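PDB 3RHG: putative phophotriesterase, which probably hydrolyses ester bonds as a metal-dependent hydrolase of the phosphotriesterase family, binding two divalent metal ions in each subunit. Local coordinates for residues L21-L26 and W249-M254; I198-W203 and D208-I213; D272-V277 and L317-Q322. All blocks are in the same frame, centred on the assembly; numbering follows the deposited sequence.

Contact 1. Residues L21-L26 and W249-M254; sequences LPHEHL and WLEFDM. With ZN (zinc ion), chain B; BEZ (benzoic acid), chain D.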
loop_
_atom_site.group_PDB
_atom_site.type_symbol
_atom_site.label_atom_id
_atom_site.label_comp_id
_atom_site.label_asym_id
_atom_site.label_seq_id
_atom_site.Cartn_x
_atom_site.Cartn_y
_atom_site.Cartn_z
ATOM N N LEU A 21 -19.034 -11.583 -3.860
ATOM C CA LEU A 21 -17.761 -11.151 -4.473
ATOM C C LEU A 21 -17.657 -11.852 -5.822
ATOM O O LEU A 21 -17.516 -13.080 -5.885
ATOM C CB LEU A 21 -16.588 -11.550 -3.593
ATOM C CG LEU A 21 -16.500 -10.855 -2.229
ATOM C CD1 LEU A 21 -15.360 -11.498 -1.374
ATOM C CD2 LEU A 21 -16.270 -9.367 -2.442
ATOM N N PRO A 22 -17.738 -11.079 -6.906
ATOM C CA PRO A 22 -17.852 -11.661 -8.261
ATOM C C PRO A 22 -16.549 -12.053 -8.936
ATOM O O PRO A 22 -16.584 -12.636 -10.034
ATOM C CB PRO A 22 -18.553 -10.542 -9.062
ATOM C CG PRO A 22 -18.043 -9.276 -8.391
ATOM C CD PRO A 22 -17.965 -9.624 -6.900
ATOM N N HIS A 23 -15.407 -11.713 -8.348
ATOM C CA HIS A 23 -14.152 -12.094 -9.024
ATOM C C HIS A 23 -13.037 -12.347 -8.011
ATOM O O HIS A 23 -12.387 -11.399 -7.550
ATOM C CB HIS A 23 -13.685 -11.037 -10.044
ATOM C CG HIS A 23 -12.467 -11.458 -10.834
ATOM N ND1 HIS A 23 -12.493 -11.691 -12.196
ATOM C CD2 HIS A 23 -11.190 -11.696 -10.438
ATOM C CE1 HIS A 23 -11.284 -12.046 -12.608
ATOM N NE2 HIS A 23 -10.471 -12.062 -11.560
ATOM N N GLU A 24 -12.827 -13.620 -7.676
ATOM C CA GLU A 24 -11.803 -14.014 -6.699
ATOM C C GLU A 24 -11.157 -15.292 -7.201
ATOM O O GLU A 24 -11.655 -15.900 -8.144
ATOM C CB GLU A 24 -12.459 -14.268 -5.316
ATOM C CG GLU A 24 -13.253 -13.094 -4.793
ATOM C CD GLU A 24 -12.388 -11.897 -4.487
ATOM O OE1 GLU A 24 -11.136 -12.035 -4.345
ATOM O OE2 GLU A 24 -12.961 -10.795 -4.393
ATOM N N HIS A 25 -10.057 -15.698 -6.576
ATOM C CA HIS A 25 -9.525 -17.036 -6.806
ATOM C C HIS A 25 -9.365 -17.741 -5.489
ATOM O O HIS A 25 -8.584 -17.307 -4.660
ATOM C CB HIS A 25 -8.212 -16.998 -7.603
ATOM C CG HIS A 25 -8.365 -16.265 -8.896
ATOM N ND1 HIS A 25 -8.781 -16.886 -10.052
ATOM C CD2 HIS A 25 -8.270 -14.944 -9.190
ATOM C CE1 HIS A 25 -8.885 -15.994 -11.021
ATOM N NE2 HIS A 25 -8.572 -14.806 -10.528
ATOM N N LEU A 26 -10.159 -18.787 -5.278
ATOM C CA LEU A 26 -10.002 -19.612 -4.077
ATOM C C LEU A 26 -8.854 -20.598 -4.243
ATOM O O LEU A 26 -8.005 -20.700 -3.360
ATOM C CB LEU A 26 -11.291 -20.365 -3.727
ATOM C CG LEU A 26 -12.337 -19.495 -3.013
ATOM C CD1 LEU A 26 -12.746 -18.316 -3.910
ATOM C CD2 LEU A 26 -13.560 -20.322 -2.573
ATOM N N TRP A 249 -20.772 -4.194 -17.883
ATOM C CA TRP A 249 -20.376 -3.912 -16.516
ATOM C C TRP A 249 -18.887 -3.629 -16.444
ATOM O O TRP A 249 -18.088 -4.324 -17.097
ATOM C CB TRP A 249 -20.667 -5.121 -15.625
ATOM C CG TRP A 249 -22.105 -5.491 -15.508
ATOM C CD1 TRP A 249 -22.842 -6.224 -16.395
ATOM C CD2 TRP A 249 -22.993 -5.166 -14.420
ATOM N NE1 TRP A 249 -24.133 -6.380 -15.927
ATOM C CE2 TRP A 249 -24.240 -5.764 -14.707
ATOM C CE3 TRP A 249 -22.831 -4.481 -13.212
ATOM C CZ2 TRP A 249 -25.352 -5.640 -13.854
ATOM C CZ3 TRP A 249 -23.944 -4.349 -12.360
ATOM C CH2 TRP A 249 -25.178 -4.952 -12.682
ATOM N N LEU A 250 -18.491 -2.626 -15.672
ATOM C CA LEU A 250 -17.083 -2.453 -15.349
ATOM C C LEU A 250 -16.834 -3.056 -13.982
ATOM O O LEU A 250 -17.508 -2.712 -13.018
ATOM C CB LEU A 250 -16.655 -0.974 -15.363
ATOM C CG LEU A 250 -16.659 -0.312 -16.747
ATOM C CD1 LEU A 250 -16.019 1.093 -16.644
ATOM C CD2 LEU A 250 -15.921 -1.149 -17.780
ATOM N N GLU A 251 -15.849 -3.939 -13.896
ATOM C CA GLU A 251 -15.523 -4.590 -12.641
ATOM C C GLU A 251 -14.200 -4.057 -12.108
ATOM O O GLU A 251 -13.156 -4.127 -12.791
ATOM C CB GLU A 251 -15.431 -6.100 -12.853
ATOM C CG GLU A 251 -15.005 -6.890 -11.633
ATOM C CD GLU A 251 -15.054 -8.367 -11.935
ATOM O OE1 GLU A 251 -14.027 -8.966 -12.373
ATOM O OE2 GLU A 251 -16.150 -8.929 -11.788
ATOM N N PHE A 252 -14.257 -3.493 -10.903
ATOM C CA PHE A 252 -13.100 -3.026 -10.170
ATOM C C PHE A 252 -12.791 -4.137 -9.210
ATOM O O PHE A 252 -13.349 -4.201 -8.110
ATOM C CB PHE A 252 -13.403 -1.701 -9.449
ATOM C CG PHE A 252 -13.579 -0.534 -10.392
ATOM C CD1 PHE A 252 -12.552 0.389 -10.578
ATOM C CD2 PHE A 252 -14.767 -0.371 -11.103
ATOM C CE1 PHE A 252 -12.708 1.467 -11.468
ATOM C CE2 PHE A 252 -14.949 0.695 -11.985
ATOM C CZ PHE A 252 -13.922 1.632 -12.164
ATOM N N ASP A 253 -11.939 -5.058 -9.649
ATOM C CA ASP A 253 -11.697 -6.270 -8.887
ATOM C C ASP A 253 -10.287 -6.313 -8.279
ATOM O O ASP A 253 -9.839 -7.378 -7.840
ATOM C CB ASP A 253 -11.929 -7.499 -9.786
ATOM C CG ASP A 253 -11.248 -7.370 -11.126
ATOM O OD1 ASP A 253 -10.139 -6.818 -11.141
ATOM O OD2 ASP A 253 -11.830 -7.765 -12.162
ATOM N N MET A 254 -9.607 -5.164 -8.203
ATOM C CA MET A 254 -8.240 -5.132 -7.650
ATOM C C MET A 254 -8.233 -4.291 -6.388
ATOM O O MET A 254 -7.220 -3.707 -6.005
ATOM C CB MET A 254 -7.255 -4.593 -8.681
ATOM C CG MET A 254 -7.247 -5.443 -9.934
ATOM S SD MET A 254 -6.487 -4.646 -11.376
ATOM C CE MET A 254 -4.784 -4.529 -10.862
HETATM ZN ZN ZN B . -8.678 -13.069 -11.504
HETATM C C BEZ D . -2.345 -8.650 -14.727
HETATM O O1 BEZ D . -2.971 -8.518 -15.801
HETATM O O2 BEZ D . -1.114 -8.888 -14.752
HETATM C C1 BEZ D . -3.048 -8.526 -13.413
HETATM C C2 BEZ D . -4.439 -8.406 -13.351
HETATM C C3 BEZ D . -5.073 -8.307 -12.113
HETATM C C4 BEZ D . -4.324 -8.304 -10.945
HETATM C C5 BEZ D . -2.938 -8.410 -11.013
HETATM C C6 BEZ D . -2.292 -8.526 -12.242
HETATM O O HOH W 1 -17.309 -11.468 -12.546
#

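Contact 2. Residues I198-W203 and D208-I213; sequences IHMPGW and DEVLDI. With ZN (zinc ion), chain C; BEZ (benzoic acid), chain D.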
loop_
_atom_site.group_PDB
_atom_site.type_symbol
_atom_site.label_atom_id
_atom_site.label_comp_id
_atom_site.label_asym_id
_atom_site.label_seq_id
_atom_site.Cartn_x
_atom_site.Cartn_y
_atom_site.Cartn_z
ATOM N N ILE A 198 -14.376 -10.963 -18.611
ATOM C CA ILE A 198 -13.212 -10.889 -19.496
ATOM C C ILE A 198 -12.002 -10.392 -18.723
ATOM O O ILE A 198 -12.003 -9.288 -18.205
ATOM C CB ILE A 198 -13.453 -9.929 -20.699
ATOM C CG1 ILE A 198 -14.808 -10.206 -21.381
ATOM C CG2 ILE A 198 -12.297 -10.006 -21.720
ATOM C CD1 ILE A 198 -14.949 -11.566 -21.899
ATOM N N HIS A 199 -10.935 -11.189 -18.700
ATOM C CA HIS A 199 -9.671 -10.704 -18.204
ATOM C C HIS A 199 -9.166 -9.681 -19.216
ATOM O O HIS A 199 -8.815 -10.038 -20.352
ATOM C CB HIS A 199 -8.653 -11.855 -18.100
ATOM C CG HIS A 199 -7.240 -11.382 -17.941
ATOM N ND1 HIS A 199 -6.635 -11.241 -16.710
ATOM C CD2 HIS A 199 -6.308 -11.019 -18.864
ATOM C CE1 HIS A 199 -5.397 -10.797 -16.880
ATOM N NE2 HIS A 199 -5.176 -10.659 -18.177
ATOM N N MET A 200 -9.144 -8.414 -18.826
ATOM C CA MET A 200 -8.609 -7.359 -19.680
ATOM C C MET A 200 -7.188 -7.053 -19.272
ATOM O O MET A 200 -6.824 -7.200 -18.111
ATOM C CB MET A 200 -9.437 -6.074 -19.547
ATOM C CG MET A 200 -10.859 -6.264 -20.045
ATOM S SD MET A 200 -10.976 -6.572 -21.830
ATOM C CE MET A 200 -10.551 -4.927 -22.420
ATOM N N PRO A 201 -6.386 -6.592 -20.234
ATOM C CA PRO A 201 -5.061 -6.061 -19.891
ATOM C C PRO A 201 -5.279 -4.661 -19.327
ATOM O O PRO A 201 -5.484 -3.711 -20.076
ATOM C CB PRO A 201 -4.334 -6.048 -21.234
ATOM C CG PRO A 201 -5.451 -5.911 -22.274
ATOM C CD PRO A 201 -6.662 -6.602 -21.686
ATOM N N GLY A 202 -5.301 -4.555 -17.998
ATOM C CA GLY A 202 -5.876 -3.389 -17.354
ATOM C C GLY A 202 -5.105 -2.099 -17.493
ATOM O O GLY A 202 -5.683 -0.994 -17.312
ATOM N N TRP A 203 -3.815 -2.210 -17.817
ATOM C CA TRP A 203 -3.012 -1.017 -18.068
ATOM C C TRP A 203 -3.019 -0.601 -19.550
ATOM O O TRP A 203 -2.350 0.357 -19.936
ATOM C CB TRP A 203 -1.574 -1.201 -17.570
ATOM C CG TRP A 203 -1.474 -1.295 -16.064
ATOM C CD1 TRP A 203 -1.249 -0.272 -15.197
ATOM C CD2 TRP A 203 -1.605 -2.483 -15.264
ATOM N NE1 TRP A 203 -1.217 -0.743 -13.901
ATOM C CE2 TRP A 203 -1.416 -2.102 -13.918
ATOM C CE3 TRP A 203 -1.819 -3.833 -15.559
ATOM C CZ2 TRP A 203 -1.467 -3.023 -12.860
ATOM C CZ3 TRP A 203 -1.866 -4.749 -14.502
ATOM C CH2 TRP A 203 -1.690 -4.335 -13.173
ATOM N N ASP A 208 -12.718 -1.247 -26.497
ATOM C CA ASP A 208 -13.534 -1.104 -27.708
ATOM C C ASP A 208 -13.337 -2.307 -28.640
ATOM O O ASP A 208 -14.296 -2.819 -29.222
ATOM C CB ASP A 208 -13.214 0.175 -28.468
ATOM C CG ASP A 208 -14.162 1.310 -28.151
ATOM O OD1 ASP A 208 -15.381 1.070 -27.896
ATOM O OD2 ASP A 208 -13.694 2.470 -28.193
ATOM N N GLU A 209 -12.101 -2.778 -28.804
ATOM C CA GLU A 209 -11.926 -3.898 -29.738
ATOM C C GLU A 209 -12.489 -5.211 -29.187
ATOM O O GLU A 209 -13.043 -6.026 -29.942
ATOM C CB GLU A 209 -10.489 -4.034 -30.223
ATOM C CG GLU A 209 -9.632 -4.687 -29.268
ATOM C CD GLU A 209 -8.218 -4.903 -29.802
ATOM O OE1 GLU A 209 -8.011 -5.514 -30.891
ATOM O OE2 GLU A 209 -7.316 -4.451 -29.105
ATOM N N VAL A 210 -12.417 -5.398 -27.868
ATOM C CA VAL A 210 -13.012 -6.583 -27.268
ATOM C C VAL A 210 -14.542 -6.529 -27.435
ATOM O O VAL A 210 -15.174 -7.530 -27.794
ATOM C CB VAL A 210 -12.644 -6.679 -25.779
ATOM C CG1 VAL A 210 -13.571 -7.636 -25.024
ATOM C CG2 VAL A 210 -11.151 -7.062 -25.632
ATOM N N LEU A 211 -15.132 -5.356 -27.206
ATOM C CA LEU A 211 -16.582 -5.215 -27.366
ATOM C C LEU A 211 -17.018 -5.234 -28.828
ATOM O O LEU A 211 -18.137 -5.668 -29.145
ATOM C CB LEU A 211 -17.114 -3.979 -26.624
ATOM C CG LEU A 211 -16.890 -4.059 -25.105
ATOM C CD1 LEU A 211 -17.535 -2.866 -24.427
ATOM C CD2 LEU A 211 -17.448 -5.366 -24.546
ATOM N N ASP A 212 -16.146 -4.808 -29.739
ATOM C CA ASP A 212 -16.505 -4.946 -31.153
ATOM C C ASP A 212 -16.685 -6.431 -31.493
ATOM O O ASP A 212 -17.548 -6.781 -32.286
ATOM C CB ASP A 212 -15.464 -4.320 -32.077
ATOM C CG ASP A 212 -15.491 -2.813 -32.060
ATOM O OD1 ASP A 212 -16.432 -2.211 -31.489
ATOM O OD2 ASP A 212 -14.571 -2.212 -32.623
ATOM N N ILE A 213 -15.869 -7.304 -30.896
ATOM C CA ILE A 213 -16.068 -8.731 -31.110
ATOM C C ILE A 213 -17.309 -9.254 -30.377
ATOM O O ILE A 213 -18.170 -9.876 -30.993
ATOM C CB ILE A 213 -14.799 -9.553 -30.743
ATOM C CG1 ILE A 213 -13.635 -9.221 -31.712
ATOM C CG2 ILE A 213 -15.119 -11.051 -30.701
ATOM C CD1 ILE A 213 -12.267 -9.680 -31.185
HETATM ZN ZN ZN C . -7.371 -11.580 -14.858
HETATM C C BEZ D . -2.345 -8.650 -14.727
HETATM O O1 BEZ D . -2.971 -8.518 -15.801
HETATM O O2 BEZ D . -1.114 -8.888 -14.752
HETATM C C1 BEZ D . -3.048 -8.526 -13.413
HETATM C C2 BEZ D . -4.439 -8.406 -13.351
HETATM C C3 BEZ D . -5.073 -8.307 -12.113
HETATM C C4 BEZ D . -4.324 -8.304 -10.945
HETATM C C5 BEZ D . -2.938 -8.410 -11.013
HETATM C C6 BEZ D . -2.292 -8.526 -12.242
#

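Contact 3. Residues D272-V277 and L317-Q322; sequences DTVEAV and LSLLAQ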
loop_
_atom_site.group_PDB
_atom_site.type_symbol
_atom_site.label_atom_id
_atom_site.label_comp_id
_atom_site.label_asym_id
_atom_site.label_seq_id
_atom_site.Cartn_x
_atom_site.Cartn_y
_atom_site.Cartn_z
ATOM N N ASP A 272 -7.441 5.847 -4.855
ATOM C CA ASP A 272 -7.606 6.123 -6.297
ATOM C C ASP A 272 -8.929 5.521 -6.757
ATOM O O ASP A 272 -9.679 6.117 -7.529
ATOM C CB ASP A 272 -6.507 5.452 -7.158
ATOM C CG ASP A 272 -5.146 6.129 -7.072
ATOM O OD1 ASP A 272 -5.065 7.354 -6.799
ATOM O OD2 ASP A 272 -4.130 5.399 -7.330
ATOM N N THR A 273 -9.177 4.288 -6.344
ATOM C CA THR A 273 -10.360 3.559 -6.834
ATOM C C THR A 273 -11.639 4.069 -6.160
ATOM O O THR A 273 -12.697 4.105 -6.783
ATOM C CB THR A 273 -10.149 2.068 -6.667
ATOM O OG1 THR A 273 -9.064 1.704 -7.536
ATOM C CG2 THR A 273 -11.389 1.270 -7.082
ATOM N N VAL A 274 -11.533 4.496 -4.899
ATOM C CA VAL A 274 -12.661 5.171 -4.243
ATOM C C VAL A 274 -13.111 6.356 -5.106
ATOM O O VAL A 274 -14.290 6.509 -5.393
ATOM C CB VAL A 274 -12.290 5.657 -2.825
ATOM C CG1 VAL A 274 -13.379 6.560 -2.241
ATOM C CG2 VAL A 274 -12.042 4.451 -1.901
ATOM N N GLU A 275 -12.160 7.171 -5.555
ATOM C CA GLU A 275 -12.485 8.343 -6.361
ATOM C C GLU A 275 -13.036 7.976 -7.751
ATOM O O GLU A 275 -13.984 8.599 -8.236
ATOM C CB GLU A 275 -11.263 9.259 -6.508
ATOM C CG GLU A 275 -11.588 10.590 -7.188
ATOM C CD GLU A 275 -12.689 11.393 -6.469
ATOM O OE1 GLU A 275 -12.753 11.389 -5.211
ATOM O OE2 GLU A 275 -13.495 12.041 -7.173
ATOM N N ALA A 276 -12.454 6.965 -8.389
ATOM C CA ALA A 276 -12.918 6.539 -9.704
ATOM C C ALA A 276 -14.369 6.031 -9.597
ATOM O O ALA A 276 -15.226 6.422 -10.383
ATOM C CB ALA A 276 -12.018 5.433 -10.265
ATOM N N VAL A 277 -14.626 5.141 -8.636
ATOM C CA VAL A 277 -15.961 4.563 -8.470
ATOM C C VAL A 277 -16.973 5.635 -8.050
ATOM O O VAL A 277 -18.083 5.703 -8.592
ATOM C CB VAL A 277 -15.942 3.367 -7.478
ATOM C CG1 VAL A 277 -17.362 2.956 -7.053
ATOM C CG2 VAL A 277 -15.133 2.194 -8.080
ATOM N N LEU A 317 -16.549 0.087 1.135
ATOM C CA LEU A 317 -17.889 0.684 1.227
ATOM C C LEU A 317 -17.926 1.833 2.241
ATOM O O LEU A 317 -18.666 2.808 2.039
ATOM C CB LEU A 317 -18.963 -0.374 1.547
ATOM C CG LEU A 317 -19.125 -1.467 0.472
ATOM C CD1 LEU A 317 -20.343 -2.357 0.774
ATOM C CD2 LEU A 317 -19.249 -0.872 -0.916
ATOM N N SER A 318 -17.144 1.730 3.325
ATOM C CA SER A 318 -17.035 2.824 4.319
ATOM C C SER A 318 -16.360 4.042 3.715
ATOM O O SER A 318 -16.760 5.189 3.970
ATOM C CB SER A 318 -16.228 2.387 5.550
ATOM O OG SER A 318 -16.980 1.504 6.339
ATOM N N LEU A 319 -15.312 3.798 2.932
ATOM C CA LEU A 319 -14.639 4.879 2.252
ATOM C C LEU A 319 -15.563 5.602 1.270
ATOM O O LEU A 319 -15.506 6.830 1.161
ATOM C CB LEU A 319 -13.372 4.369 1.553
ATOM C CG LEU A 319 -12.249 3.904 2.497
ATOM C CD1 LEU A 319 -11.021 3.383 1.689
ATOM C CD2 LEU A 319 -11.855 5.014 3.482
ATOM N N LEU A 320 -16.405 4.856 0.551
ATOM C CA LEU A 320 -17.391 5.498 -0.335
ATOM C C LEU A 320 -18.371 6.367 0.434
ATOM O O LEU A 320 -18.760 7.435 -0.042
ATOM C CB LEU A 320 -18.163 4.471 -1.172
ATOM C CG LEU A 320 -17.411 3.723 -2.264
ATOM C CD1 LEU A 320 -18.329 2.632 -2.888
ATOM C CD2 LEU A 320 -16.891 4.716 -3.325
ATOM N N ALA A 321 -18.785 5.898 1.607
ATOM C CA ALA A 321 -19.700 6.659 2.449
ATOM C C ALA A 321 -19.058 7.981 2.884
ATOM O O ALA A 321 -19.696 9.037 2.844
ATOM C CB ALA A 321 -20.096 5.833 3.647
ATOM N N GLN A 322 -17.792 7.924 3.293
ATOM C CA GLN A 322 -17.066 9.129 3.702
ATOM C C GLN A 322 -16.919 10.097 2.530
ATOM O O GLN A 322 -16.938 11.331 2.711
ATOM C CB GLN A 322 -15.703 8.764 4.298
ATOM C CG GLN A 322 -14.899 9.950 4.769
ATOM C CD GLN A 322 -15.566 10.693 5.934
ATOM O OE1 GLN A 322 -16.280 10.092 6.741
ATOM N NE2 GLN A 322 -15.327 12.002 6.022
#

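Contact 1. Residues L21-L26 and W249-M254
H23 meets E251 and D253 inside the mouth of a TIM-type (beta/alpha)8 barrel, where the first strand, 19-24, ends in the HxH motif of the amidohydrolase superfamily and strand 249-252 runs out into D253 and M254. Metal coordination comes first. H23 NE2 binds the zinc ion at 2.1 Å and H25 NE2 binds it at 2.0 Å, the two rings reaching it from alternate residues; E166 and D294 bind the same ion. On the side of the ring away from this zinc ion, H23 ND1 is hydrogen-bonded to N197, which fixes the turn of the ring.

Carboxylates pack against this histidine without a hydrogen bond to it. E251, extended with CG anti to its own N (chi1 176°), reaches past strand 289-291 toward H23 and brings OE1 to 3.1 Å from H23 ND1, at an angle too poor for a bond; the ring and carboxylate planes stand 72° apart. D253 lies over one face of the ring, its OD2 about 3.9 Å above the plane and displaced toward the rim. Its other oxygen, OD1, is hydrogen-bonded to ND1 of H229, a ligand of the second metal, so D253 is a second-shell residue beside one metal ligand and bonded to another. E251 OE1 and D253 OD2 are 2.5 Å apart.

A packing contact and a water complete the join. P22 CG touches E251 OE2, and the water donates to both segments: 2.9 Å to P22 O and 2.9 Å to E251 OE2.

Contact 2. Residues I198-W203 and D208-I213
The flat groups of residues 198-203 border benzoic acid, while I198 and M200 meet V210 of the helix. H199 CE1 lies obliquely 3.5 Å from benzoic acid O1, and W203 turns the edge of its indole to the ligand, with CZ3 3.9 Å from the carboxyl carbon C, near the ring plane. H199 also meets the ring of Y126 edge-to-face. The two segments belong to a beta-alpha-beta unit of the TIM-type barrel, in which strand 195-199 leads through a loop into helix 207-217 and on to strand 225-227. H199 stands at the strand's C-terminal end; its CG is anti to the backbone N (chi1 165°), which turns the ring so that ND1 reaches the second zinc ion at 2.0 Å, alongside E166 and H229.

Between the two segments the contacts are apolar. V210 points from the helix toward the strand and divides its methyls between two residues: CG1 rests against I198 CG2 at 4.3 Å, and CG2 serves M200. L181 of helix 175-188 touches both I198 and V210. The methionine, bent at chi2 and chi3, turns its thioether toward the helix and passes the valine in the opposite direction, with M200 SD 3.8 Å and M200 CE 3.9 Å from V210 CG2.

Contact 3. Residues D272-V277 and L317-Q322
V274 and L319 cross at about a right angle, the valine's CG2 meeting the flank of the leucine 3.7 Å from L319 CB and 3.9 Å from L319 CD1. V274 uses both its branches: with CG1 anti to the backbone N (chi1 170°), CG2 is directed at L319 while V274 CG1 lies 4.0 Å from L319 O and 4.1 Å from L320 CD2. Toward L320 the approach is different, for V274 and L320 slide past each other in opposite directions. L320 does not aim its first bond at the partner helix; its extended chain carries L320 CD2 there, 3.8 Å from V274 O.

These residues join two of the helices on the outside of the TIM-type barrel, 270-282 and 311-322. Their short segments cross at -60°, with axes 9.9 Å apart at closest approach, and no hydrogen bond or charge pair links them. Further along the first helix, one turn from V274, V277 stands at about a right angle to L320 and brings CG1 to 4.1 Å from L320 CD2. That one methyl thus touches both valines of the first helix.

F316 packs on V274 and V277 from one turn earlier in its helix, and L320 also reaches I330 and L333 of helix 327-333. L319 packs on Y39 of the second subunit, so the contact borders the dimer interface. Within the chain, E275 forms a salt bridge with R323.

From the N terminus, the chain leaves strand 19-24 and goes round most of the barrel before contact 1 brings residues 249-254 back to it from the far side of strand 289-291, closing a loop of 222 residues. Contact 2 falls within that loop as a local closure, linking strand 195-199 to the helix just after it. Contact 3 follows in series, closing a shorter loop between outer helices 270-282 and 311-322. Contacts 1 and 2 share the benzoic acid pocket, where M254 CE packs 3.9 Å from W203 CH2. On the other side of strand 249-252, F252 reaches T273, A276 and V277, joining contact 1 to contact 3. Contacts 2 and 3 do not touch.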